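Local coordinates for protein halogenase (Chondromyces crocatus, PDB 3E1T) that probably chlorinates an intermediate on the way to chondrochloren, using a bound flavin-adenine dinucleotide, at residues A[184-189]-A[378-383]; A[287-292]-A[350-355]; A[306-311]-A[357-362]. All blocks are in the same frame, centred on the assembly; numbering follows the deposited sequence.

Contact 1 (A[184-189]-A[378-383]); sequences SRFFQN and SARKII
With CG anti to the backbone N (chi1 -168°), the ring of Phe186 reaches across to Arg380, whose own CG stands anti to its carbonyl carbon (chi1 -73°) and sits over one face of that ring, offset toward the rim. The tip of the phenyl group lies against backbone as much as side chain: Phe186 CZ is 3.7 Å from Arg380 C and 3.8 Å from Arg380 CB. The arginine chain is extended from CG to NE, and its guanidinium lies beside Gln188 and Asn189. There Arg380 NH2 makes a weak, bent hydrogen bond to Gln188 O at 3.1 Å, the acceptor lying at the edge of the guanidinium, in its plane. The amide of Asn189 abuts the same edge. The stronger polar partner of Arg380 is Phe376 O, which takes NH1, while the Phe376 ring adds a cation-pi contact. Between the backbones, a water lies 2.9 Å from Phe186 O and 3.2 Å from Ala379 O. Phe187 and Gln188 each centre an inverse gamma turn in the connection between strands 181-183 and 189-197, and this loop packs on the one joining helices 375-378 and 386-397.

Contact 2 (A[287-292]-A[350-355]); sequences SYCNTS and RYRREY
Cys289 and Tyr355 bring the two backbones nearest, their CA atoms 9.0 Å apart, where strand 288-290 and helix segment 350-355 run almost antiparallel (167°) with axes 11.5 Å apart at closest approach. Two helix side chains, one turn apart, make the contact. Tyr355 points at the strand and lays its phenol end beside Cys289, whose SG, anti to the backbone N (chi1 -171°), is directed at the helix. The sulfur is 4.3 Å from the centroid of the Tyr355 ring, an oblique sulfur-aromatic contact, and Cys289 CB comes within 3.4 Å of Tyr355 OH. The same sulfur is also 3.4 Å from Arg352 NH1, so it touches both the ring and the guanidinium.

Arg352 starts off beside the strand rather than facing it, but its chain, extended from CG to NE, carries the guanidinium to the end of the strand. Its NH2 gives the one direct hydrogen bond between the segments, to Asn290 O at 2.8 Å and fairly straight (159°), with the acceptor close to the guanidinium plane. Glu348, a turn earlier on the helix, forms a salt bridge with NE, probably fixing the rotation of the group, and Leu472 and Ala476 of helix 467-477 pack on the arginine. At the opposite end a water 2.6 Å from Tyr355 OH donates to Ser287 OG at 2.7 Å, linking the buried phenol to the residue just before the strand. Tyr288 points away from the helix, its hydroxyl bonded to Asp303 O. The result is helix-on-sheet packing: helix 340-368 lies against one side of the small antiparallel sheet formed by strands 181-183, 288-290 and 306-307.

Contact 3 (A[306-311]-A[357-362]); sequences CFVDPV and NFYQFL. With FAD (flavin-adenine dinucleotide), chain C.
The hydroxyl of Tyr359, a residue whose ring packs against Val308, is gripped by two groups at once, Ser184 OG and Gln463 O. This polar end, together with an edge-to-face contact to Phe187, holds the ring beside the loop that follows strand 306-307. Between the two segments themselves the contact is apolar. Val308 points at the helix and its CG1, anti to the backbone N, is 3.9 Å from Tyr359 CD1 and 3.7 Å from Leu362 CD1. That leucine methyl is the focus of the packing: it also lies 3.9 Å from Asp309 CB and 3.8 Å from Val311 CG1, and it approaches the carbonyl of Val311, with CD1 3.4 Å from the oxygen. Val311 meets it with CG1 placed between the backbone N and the carbonyl carbon (chi1 61°), and the two side chains run antiparallel alongside each other. Although Asp309 CB rests on the leucine, its carboxylate is held by hydroxyls, OD1 by Tyr286 and OD2 by Tyr366.

The same segment lines the flavin pocket. Phe307 CE1 comes within 3.4 Å of FAD C1', where the ribityl chain joins the isoalloxazine, and Pro310 CB is 3.6 Å from FAD C6 on the ring system. Segment 306-311 thus runs between cofactor and helix 340-368: strand 306-307 pairs with strand 288-290, Trp219 of strand 218-224 touches Asp309, Pro310 and Val311, and Tyr351, Tyr355 and Tyr366 extend the helix's cover along the segment.

Helix 340-368 unites contacts 2 and 3, whose centres lie about 10 Å apart; on the sheet side they are joined by the backbone pair Tyr288 O and Phe307 N, 3.0 Å apart, with Tyr355 CD1 packing 3.4 Å from Cys306 SG. Contact 1 lies about 12 Å from contact 3 and about 18 Å from contact 2, centre to centre. It still reaches both: Ser184 N is 3.1 Å from Ser287 O, and Phe187 CD1 is 3.5 Å from Asp309 CB. The flavin is touched directly by contact 3. The side chains of Asn189 in contact 1 and Tyr288 in contact 2 are each about 8 Å from it.

Contact 1 (A[184-189]-A[378-383])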
loop_
_atom_site.group_PDB
_atom_site.type_symbol
_atom_site.label_atom_id
_atom_site.label_comp_id
_atom_site.label_asym_id
_atom_site.label_seq_id
_atom_site.Cartn_x
_atom_site.Cartn_y
_atom_site.Cartn_z
ATOM N N SER A 184 5.255 6.457 11.619
ATOM C CA SER A 184 4.450 5.848 12.671
ATOM C C SER A 184 5.335 5.112 13.648
ATOM O O SER A 184 6.196 4.339 13.235
ATOM C CB SER A 184 3.483 4.836 12.075
ATOM O OG SER A 184 2.903 4.033 13.103
ATOM N N ARG A 185 5.100 5.318 14.941
ATOM C CA ARG A 185 5.825 4.554 15.963
ATOM C C ARG A 185 5.234 3.149 16.205
ATOM O O ARG A 185 5.901 2.264 16.748
ATOM C CB ARG A 185 5.922 5.357 17.263
ATOM C CG ARG A 185 6.697 6.645 17.078
ATOM C CD ARG A 185 6.961 7.389 18.389
ATOM N NE ARG A 185 6.880 8.839 18.183
ATOM C CZ ARG A 185 7.819 9.596 17.612
ATOM N NH1 ARG A 185 8.958 9.065 17.174
ATOM N NH2 ARG A 185 7.613 10.905 17.476
ATOM N N PHE A 186 3.995 2.939 15.780
ATOM C CA PHE A 186 3.341 1.640 15.935
ATOM C C PHE A 186 3.878 0.595 14.967
ATOM O O PHE A 186 4.235 -0.499 15.377
ATOM C CB PHE A 186 1.826 1.761 15.772
ATOM C CG PHE A 186 1.078 0.517 16.199
ATOM C CD1 PHE A 186 0.746 0.321 17.534
ATOM C CD2 PHE A 186 0.740 -0.465 15.268
ATOM C CE1 PHE A 186 0.073 -0.839 17.938
ATOM C CE2 PHE A 186 0.079 -1.628 15.651
ATOM C CZ PHE A 186 -0.261 -1.813 16.998
ATOM N N PHE A 187 3.894 0.928 13.674
ATOM C CA PHE A 187 4.323 0.000 12.638
ATOM C C PHE A 187 5.829 0.104 12.393
ATOM O O PHE A 187 6.282 0.276 11.263
ATOM C CB PHE A 187 3.518 0.237 11.349
ATOM C CG PHE A 187 2.025 0.075 11.532
ATOM C CD1 PHE A 187 1.455 -1.192 11.614
ATOM C CD2 PHE A 187 1.208 1.181 11.657
ATOM C CE1 PHE A 187 0.085 -1.349 11.801
ATOM C CE2 PHE A 187 -0.164 1.041 11.828
ATOM C CZ PHE A 187 -0.724 -0.243 11.885
ATOM N N GLN A 188 6.595 -0.027 13.471
ATOM C CA GLN A 188 8.048 0.074 13.430
ATOM C C GLN A 188 8.616 -1.311 13.145
ATOM O O GLN A 188 9.230 -1.950 14.011
ATOM C CB GLN A 188 8.554 0.616 14.766
ATOM C CG GLN A 188 9.918 1.281 14.717
ATOM C CD GLN A 188 10.188 2.103 15.970
ATOM O OE1 GLN A 188 9.476 3.073 16.256
ATOM N NE2 GLN A 188 11.200 1.702 16.739
ATOM N N ASN A 189 8.382 -1.767 11.915
ATOM C CA ASN A 189 8.656 -3.133 11.513
ATOM C C ASN A 189 9.600 -3.146 10.319
ATOM O O ASN A 189 9.729 -2.140 9.610
ATOM C CB ASN A 189 7.360 -3.851 11.108
ATOM C CG ASN A 189 6.223 -3.671 12.108
ATOM O OD1 ASN A 189 5.044 -3.688 11.724
ATOM N ND2 ASN A 189 6.558 -3.528 13.387
ATOM N N SER A 378 3.545 -7.956 22.284
ATOM C CA SER A 378 3.269 -7.179 23.505
ATOM C C SER A 378 3.480 -5.669 23.306
ATOM O O SER A 378 2.806 -4.861 23.934
ATOM C CB SER A 378 4.113 -7.672 24.679
ATOM O OG SER A 378 5.479 -7.323 24.484
ATOM N N ALA A 379 4.407 -5.303 22.425
ATOM C CA ALA A 379 4.665 -3.894 22.111
ATOM C C ALA A 379 3.739 -3.323 21.024
ATOM O O ALA A 379 3.805 -2.127 20.712
ATOM C CB ALA A 379 6.121 -3.709 21.711
ATOM N N ARG A 380 2.912 -4.173 20.426
ATOM C CA ARG A 380 1.958 -3.738 19.407
ATOM C C ARG A 380 0.516 -3.927 19.873
ATOM O O ARG A 380 -0.275 -4.679 19.285
ATOM C CB ARG A 380 2.263 -4.402 18.065
ATOM C CG ARG A 380 3.530 -3.811 17.429
ATOM C CD ARG A 380 4.264 -4.817 16.572
ATOM N NE ARG A 380 5.527 -4.281 16.038
ATOM C CZ ARG A 380 6.671 -4.204 16.709
ATOM N NH1 ARG A 380 6.746 -4.630 17.964
ATOM N NH2 ARG A 380 7.758 -3.708 16.125
ATOM N N LYS A 381 0.198 -3.204 20.946
ATOM C CA LYS A 381 -1.114 -3.244 21.584
ATOM C C LYS A 381 -1.716 -1.849 21.643
ATOM O O LYS A 381 -0.993 -0.857 21.677
ATOM C CB LYS A 381 -1.010 -3.857 22.995
ATOM C CG LYS A 381 -0.670 -5.362 23.012
ATOM C CD LYS A 381 -1.761 -6.242 22.373
ATOM C CE LYS A 381 -1.239 -7.603 21.862
ATOM N NZ LYS A 381 -0.708 -7.584 20.415
ATOM N N ILE A 382 -3.042 -1.781 21.637
ATOM C CA ILE A 382 -3.742 -0.505 21.760
ATOM C C ILE A 382 -3.433 0.109 23.117
ATOM O O ILE A 382 -3.488 -0.572 24.135
ATOM C CB ILE A 382 -5.260 -0.661 21.530
ATOM C CG1 ILE A 382 -5.544 -0.774 20.022
ATOM C CG2 ILE A 382 -6.044 0.496 22.162
ATOM C CD1 ILE A 382 -6.961 -1.216 19.681
ATOM N N ILE A 383 -3.059 1.383 23.112
ATOM C CA ILE A 383 -2.736 2.094 24.341
ATOM C C ILE A 383 -3.990 2.815 24.805
ATOM O O ILE A 383 -4.410 3.822 24.223
ATOM C CB ILE A 383 -1.505 3.028 24.172
ATOM C CG1 ILE A 383 -0.227 2.179 24.182
ATOM C CG2 ILE A 383 -1.435 4.069 25.291
ATOM C CD1 ILE A 383 0.995 2.853 23.613
HETATM O O HOH W 1 4.837 -0.523 18.192
#

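Contact 2 (A[287-292]-A[350-355])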
loop_
_atom_site.group_PDB
_atom_site.type_symbol
_atom_site.label_atom_id
_atom_site.label_comp_id
_atom_site.label_asym_id
_atom_site.label_seq_id
_atom_site.Cartn_x
_atom_site.Cartn_y
_atom_site.Cartn_z
ATOM N N SER A 287 6.400 2.657 7.215
ATOM C CA SER A 287 5.107 3.200 7.683
ATOM C C SER A 287 5.201 4.688 8.016
ATOM O O SER A 287 5.951 5.070 8.895
ATOM C CB SER A 287 4.571 2.441 8.895
ATOM O OG SER A 287 3.219 2.837 9.161
ATOM N N TYR A 288 4.438 5.515 7.310
ATOM C CA TYR A 288 4.572 6.979 7.430
ATOM C C TYR A 288 3.407 7.676 6.763
ATOM O O TYR A 288 2.664 7.067 5.998
ATOM C CB TYR A 288 5.891 7.479 6.798
ATOM C CG TYR A 288 6.096 6.987 5.391
ATOM C CD1 TYR A 288 5.383 7.536 4.334
ATOM C CD2 TYR A 288 6.998 5.947 5.118
ATOM C CE1 TYR A 288 5.549 7.070 3.033
ATOM C CE2 TYR A 288 7.171 5.475 3.816
ATOM C CZ TYR A 288 6.429 6.043 2.784
ATOM O OH TYR A 288 6.572 5.581 1.497
ATOM N N CYS A 289 3.266 8.960 7.058
ATOM C CA CYS A 289 2.300 9.811 6.389
ATOM C C CYS A 289 2.957 11.176 6.241
ATOM O O CYS A 289 3.770 11.577 7.070
ATOM C CB CYS A 289 1.003 9.910 7.194
ATOM S SG CYS A 289 -0.394 10.733 6.354
ATOM N N ASN A 290 2.615 11.882 5.169
ATOM C CA ASN A 290 3.111 13.233 4.960
ATOM C C ASN A 290 2.206 14.288 5.582
ATOM O O ASN A 290 0.992 14.094 5.672
ATOM C CB ASN A 290 3.326 13.481 3.465
ATOM C CG ASN A 290 4.723 13.088 3.010
ATOM O OD1 ASN A 290 5.605 13.934 2.923
ATOM N ND2 ASN A 290 4.939 11.788 2.746
ATOM N N THR A 291 2.794 15.404 6.023
ATOM C CA THR A 291 2.019 16.517 6.606
ATOM C C THR A 291 1.102 17.199 5.600
ATOM O O THR A 291 0.158 17.903 5.983
ATOM C CB THR A 291 2.920 17.592 7.275
ATOM O OG1 THR A 291 3.946 17.989 6.362
ATOM C CG2 THR A 291 3.577 17.029 8.540
ATOM N N SER A 292 1.375 16.983 4.316
ATOM C CA SER A 292 0.553 17.531 3.239
ATOM C C SER A 292 0.682 16.649 2.013
ATOM O O SER A 292 1.755 16.089 1.772
ATOM C CB SER A 292 1.000 18.957 2.889
ATOM O OG SER A 292 0.102 19.551 1.947
ATOM N N ARG A 350 -10.379 12.842 1.128
ATOM C CA ARG A 350 -10.737 11.478 0.749
ATOM C C ARG A 350 -9.603 10.468 0.966
ATOM O O ARG A 350 -9.835 9.355 1.442
ATOM C CB ARG A 350 -11.132 11.455 -0.722
ATOM C CG ARG A 350 -12.582 11.187 -1.033
ATOM C CD ARG A 350 -13.424 12.417 -0.923
ATOM N NE ARG A 350 -14.453 12.426 -1.958
ATOM C CZ ARG A 350 -15.638 11.830 -1.873
ATOM N NH1 ARG A 350 -15.996 11.147 -0.783
ATOM N NH2 ARG A 350 -16.474 11.925 -2.890
ATOM N N TYR A 351 -8.389 10.860 0.585
ATOM C CA TYR A 351 -7.204 10.010 0.703
ATOM C C TYR A 351 -6.884 9.711 2.181
ATOM O O TYR A 351 -6.627 8.559 2.545
ATOM C CB TYR A 351 -6.024 10.696 0.001
ATOM C CG TYR A 351 -4.750 9.862 -0.254
ATOM C CD1 TYR A 351 -4.688 8.488 -0.006
ATOM C CD2 TYR A 351 -3.623 10.473 -0.793
ATOM C CE1 TYR A 351 -3.517 7.753 -0.266
ATOM C CE2 TYR A 351 -2.441 9.755 -1.044
ATOM C CZ TYR A 351 -2.401 8.397 -0.792
ATOM O OH TYR A 351 -1.240 7.703 -1.065
ATOM N N ARG A 352 -6.883 10.749 3.009
ATOM C CA ARG A 352 -6.634 10.612 4.444
ATOM C C ARG A 352 -7.724 9.749 5.106
ATOM O O ARG A 352 -7.450 9.017 6.056
ATOM C CB ARG A 352 -6.580 11.987 5.122
ATOM C CG ARG A 352 -5.301 12.762 4.856
ATOM C CD ARG A 352 -5.160 14.053 5.688
ATOM N NE ARG A 352 -3.898 14.701 5.334
ATOM C CZ ARG A 352 -2.700 14.333 5.786
ATOM N NH1 ARG A 352 -2.582 13.351 6.676
ATOM N NH2 ARG A 352 -1.608 14.964 5.363
ATOM N N ARG A 353 -8.951 9.839 4.594
ATOM C CA ARG A 353 -10.055 9.034 5.112
ATOM C C ARG A 353 -9.808 7.551 4.876
ATOM O O ARG A 353 -9.975 6.752 5.799
ATOM C CB ARG A 353 -11.394 9.460 4.513
ATOM C CG ARG A 353 -11.922 10.710 5.143
ATOM C CD ARG A 353 -13.017 11.383 4.325
ATOM N NE ARG A 353 -14.326 10.752 4.481
ATOM C CZ ARG A 353 -15.120 10.888 5.543
ATOM N NH1 ARG A 353 -14.745 11.611 6.590
ATOM N NH2 ARG A 353 -16.297 10.282 5.570
ATOM N N GLU A 354 -9.395 7.191 3.658
ATOM C CA GLU A 354 -9.153 5.794 3.324
ATOM C C GLU A 354 -7.879 5.252 4.005
ATOM O O GLU A 354 -7.871 4.119 4.499
ATOM C CB GLU A 354 -9.102 5.594 1.804
ATOM C CG GLU A 354 -8.971 4.131 1.345
ATOM C CD GLU A 354 -10.259 3.279 1.519
ATOM O OE1 GLU A 354 -11.315 3.784 1.978
ATOM O OE2 GLU A 354 -10.197 2.084 1.180
ATOM N N TYR A 355 -6.821 6.063 4.018
ATOM C CA TYR A 355 -5.582 5.740 4.737
ATOM C C TYR A 355 -5.849 5.555 6.241
ATOM O O TYR A 355 -5.349 4.598 6.848
ATOM C CB TYR A 355 -4.521 6.827 4.502
ATOM C CG TYR A 355 -3.352 6.815 5.465
ATOM C CD1 TYR A 355 -2.247 5.978 5.254
ATOM C CD2 TYR A 355 -3.335 7.664 6.576
ATOM C CE1 TYR A 355 -1.159 5.982 6.151
ATOM C CE2 TYR A 355 -2.259 7.666 7.476
ATOM C CZ TYR A 355 -1.190 6.825 7.254
ATOM O OH TYR A 355 -0.143 6.852 8.131
HETATM O O HOH W 2 1.534 4.869 8.473
#

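Contact 3 (A[306-311]-A[357-362])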
loop_
_atom_site.group_PDB
_atom_site.type_symbol
_atom_site.label_atom_id
_atom_site.label_comp_id
_atom_site.label_asym_id
_atom_site.label_seq_id
_atom_site.Cartn_x
_atom_site.Cartn_y
_atom_site.Cartn_z
ATOM N N CYS A 306 2.034 8.291 1.554
ATOM C CA CYS A 306 1.806 7.582 2.810
ATOM C C CYS A 306 1.738 6.088 2.585
ATOM O O CYS A 306 1.496 5.630 1.466
ATOM C CB CYS A 306 0.516 8.071 3.492
ATOM S SG CYS A 306 -0.980 7.716 2.558
ATOM N N PHE A 307 1.980 5.333 3.656
ATOM C CA PHE A 307 1.832 3.876 3.645
ATOM C C PHE A 307 1.579 3.378 5.083
ATOM O O PHE A 307 2.148 3.917 6.032
ATOM C CB PHE A 307 3.062 3.191 3.038
ATOM C CG PHE A 307 2.937 1.691 2.960
ATOM C CD1 PHE A 307 2.016 1.100 2.092
ATOM C CD2 PHE A 307 3.706 0.874 3.786
ATOM C CE1 PHE A 307 1.883 -0.280 2.040
ATOM C CE2 PHE A 307 3.577 -0.504 3.745
ATOM C CZ PHE A 307 2.672 -1.083 2.859
ATOM N N VAL A 308 0.714 2.374 5.235
ATOM C CA VAL A 308 0.452 1.783 6.565
ATOM C C VAL A 308 1.363 0.580 6.893
ATOM O O VAL A 308 2.338 0.733 7.619
ATOM C CB VAL A 308 -1.038 1.407 6.776
ATOM C CG1 VAL A 308 -1.274 1.047 8.261
ATOM C CG2 VAL A 308 -1.955 2.572 6.376
ATOM N N ASP A 309 1.036 -0.603 6.366
ATOM C CA ASP A 309 1.692 -1.862 6.742
ATOM C C ASP A 309 1.130 -2.938 5.814
ATOM O O ASP A 309 0.007 -2.806 5.356
ATOM C CB ASP A 309 1.405 -2.193 8.233
ATOM C CG ASP A 309 2.199 -3.380 8.750
ATOM O OD1 ASP A 309 3.389 -3.219 9.106
ATOM O OD2 ASP A 309 1.624 -4.493 8.816
ATOM N N PRO A 310 1.911 -3.985 5.508
ATOM C CA PRO A 310 1.463 -4.985 4.530
ATOM C C PRO A 310 0.278 -5.889 4.902
ATOM O O PRO A 310 -0.233 -6.576 4.013
ATOM C CB PRO A 310 2.709 -5.867 4.321
ATOM C CG PRO A 310 3.844 -5.107 4.894
ATOM C CD PRO A 310 3.273 -4.274 5.980
ATOM N N VAL A 311 -0.154 -5.932 6.164
ATOM C CA VAL A 311 -1.251 -6.847 6.488
ATOM C C VAL A 311 -2.552 -6.278 5.934
ATOM O O VAL A 311 -2.791 -5.071 6.030
ATOM C CB VAL A 311 -1.339 -7.223 7.996
ATOM C CG1 VAL A 311 -1.574 -6.028 8.865
ATOM C CG2 VAL A 311 -2.432 -8.281 8.218
ATOM N N ASN A 357 -8.791 4.852 7.739
ATOM C CA ASN A 357 -9.593 3.642 7.912
ATOM C C ASN A 357 -8.729 2.385 8.039
ATOM O O ASN A 357 -8.956 1.556 8.919
ATOM C CB ASN A 357 -10.578 3.484 6.753
ATOM C CG ASN A 357 -11.811 4.377 6.902
ATOM O OD1 ASN A 357 -11.974 5.048 7.901
ATOM N ND2 ASN A 357 -12.669 4.383 5.894
ATOM N N PHE A 358 -7.748 2.246 7.159
ATOM C CA PHE A 358 -6.822 1.119 7.234
ATOM C C PHE A 358 -5.889 1.209 8.437
ATOM O O PHE A 358 -5.632 0.193 9.097
ATOM C CB PHE A 358 -6.025 0.974 5.942
ATOM C CG PHE A 358 -6.729 0.180 4.883
ATOM C CD1 PHE A 358 -6.673 -1.224 4.900
ATOM C CD2 PHE A 358 -7.453 0.812 3.882
ATOM C CE1 PHE A 358 -7.325 -1.982 3.936
ATOM C CE2 PHE A 358 -8.112 0.059 2.904
ATOM C CZ PHE A 358 -8.034 -1.343 2.921
ATOM N N TYR A 359 -5.363 2.403 8.709
ATOM C CA TYR A 359 -4.481 2.611 9.850
ATOM C C TYR A 359 -5.161 2.161 11.142
ATOM O O TYR A 359 -4.612 1.369 11.902
ATOM C CB TYR A 359 -4.034 4.084 9.978
ATOM C CG TYR A 359 -2.840 4.259 10.929
ATOM C CD1 TYR A 359 -1.544 4.324 10.433
ATOM C CD2 TYR A 359 -3.014 4.318 12.319
ATOM C CE1 TYR A 359 -0.453 4.465 11.280
ATOM C CE2 TYR A 359 -1.918 4.464 13.181
ATOM C CZ TYR A 359 -0.639 4.531 12.648
ATOM O OH TYR A 359 0.465 4.673 13.460
ATOM N N GLN A 360 -6.358 2.682 11.366
ATOM C CA GLN A 360 -7.133 2.411 12.558
ATOM C C GLN A 360 -7.424 0.938 12.704
ATOM O O GLN A 360 -7.251 0.377 13.784
ATOM C CB GLN A 360 -8.442 3.197 12.522
ATOM C CG GLN A 360 -8.244 4.642 12.851
ATOM C CD GLN A 360 -7.945 4.829 14.311
ATOM O OE1 GLN A 360 -8.852 4.770 15.144
ATOM N NE2 GLN A 360 -6.681 5.047 14.641
ATOM N N PHE A 361 -7.859 0.312 11.618
ATOM C CA PHE A 361 -8.206 -1.094 11.666
ATOM C C PHE A 361 -6.989 -1.984 11.893
ATOM O O PHE A 361 -7.096 -3.011 12.578
ATOM C CB PHE A 361 -8.938 -1.513 10.401
ATOM C CG PHE A 361 -9.243 -2.980 10.346
ATOM C CD1 PHE A 361 -10.196 -3.538 11.201
ATOM C CD2 PHE A 361 -8.570 -3.804 9.468
ATOM C CE1 PHE A 361 -10.466 -4.901 11.167
ATOM C CE2 PHE A 361 -8.835 -5.165 9.426
ATOM C CZ PHE A 361 -9.791 -5.712 10.274
ATOM N N LEU A 362 -5.845 -1.616 11.308
ATOM C CA LEU A 362 -4.641 -2.436 11.443
ATOM C C LEU A 362 -4.041 -2.380 12.845
ATOM O O LEU A 362 -3.479 -3.374 13.290
ATOM C CB LEU A 362 -3.580 -2.097 10.395
ATOM C CG LEU A 362 -3.857 -2.379 8.903
ATOM C CD1 LEU A 362 -2.525 -2.407 8.163
ATOM C CD2 LEU A 362 -4.623 -3.647 8.623
HETATM P PA FAD C . 5.969 2.179 -6.659
HETATM O O1A FAD C . 5.292 0.870 -6.970
HETATM O O2A FAD C . 7.111 2.090 -5.707
HETATM O O5B FAD C . 6.510 2.780 -8.057
HETATM C C5B FAD C . 7.150 4.044 -8.122
HETATM C C4B FAD C . 7.964 4.137 -9.416
HETATM O O4B FAD C . 8.708 5.338 -9.460
HETATM C C3B FAD C . 8.974 2.999 -9.513
HETATM O O3B FAD C . 8.755 2.331 -10.736
HETATM C C2B FAD C . 10.331 3.670 -9.516
HETATM O O2B FAD C . 11.179 3.045 -10.438
HETATM C C1B FAD C . 10.000 5.085 -9.952
HETATM N N9A FAD C . 10.905 6.134 -9.448
HETATM C C8A FAD C . 11.515 6.239 -8.223
HETATM N N7A FAD C . 12.232 7.387 -8.212
HETATM C C5A FAD C . 12.078 8.021 -9.400
HETATM C C6A FAD C . 12.587 9.215 -9.935
HETATM N N6A FAD C . 13.512 9.934 -9.287
HETATM N N1A FAD C . 12.223 9.581 -11.209
HETATM C C2A FAD C . 11.405 8.787 -11.971
HETATM N N3A FAD C . 10.923 7.610 -11.439
HETATM C C4A FAD C . 11.246 7.238 -10.180
HETATM N N1 FAD C . 0.712 -3.627 -1.509
HETATM C C2 FAD C . -0.313 -4.412 -1.957
HETATM O O2 FAD C . -1.219 -3.874 -2.589
HETATM N N3 FAD C . -0.308 -5.767 -1.676
HETATM C C4 FAD C . 0.734 -6.341 -0.955
HETATM O O4 FAD C . 0.752 -7.551 -0.722
HETATM C C4X FAD C . 1.767 -5.538 -0.489
HETATM N N5 FAD C . 2.820 -6.070 0.230
HETATM C C5X FAD C . 3.839 -5.249 0.672
HETATM C C6 FAD C . 4.906 -5.774 1.410
HETATM C C7 FAD C . 5.934 -4.930 1.856
HETATM C C7M FAD C . 6.947 -5.467 2.828
HETATM C C8 FAD C . 5.897 -3.560 1.571
HETATM C C8M FAD C . 6.869 -2.588 2.202
HETATM C C9 FAD C . 4.840 -3.048 0.828
HETATM C C9A FAD C . 3.808 -3.880 0.379
HETATM N N10 FAD C . 2.772 -3.343 -0.363
HETATM C C10 FAD C . 1.749 -4.165 -0.788
HETATM C "C1'" FAD C . 2.790 -1.883 -0.780
HETATM C "C2'" FAD C . 3.172 -1.653 -2.248
HETATM O "O2'" FAD C . 4.513 -2.066 -2.417
HETATM C "C3'" FAD C . 3.056 -0.167 -2.620
HETATM O "O3'" FAD C . 1.979 0.439 -1.940
HETATM C "C4'" FAD C . 2.816 0.109 -4.105
HETATM O "O4'" FAD C . 3.898 -0.391 -4.857
HETATM C "C5'" FAD C . 2.698 1.617 -4.325
HETATM O "O5'" FAD C . 2.805 1.904 -5.692
HETATM P P FAD C . 3.372 3.315 -6.207
HETATM O O1P FAD C . 2.896 3.541 -7.626
HETATM O O2P FAD C . 2.901 4.427 -5.324
HETATM O O3P FAD C . 4.948 3.227 -6.035
#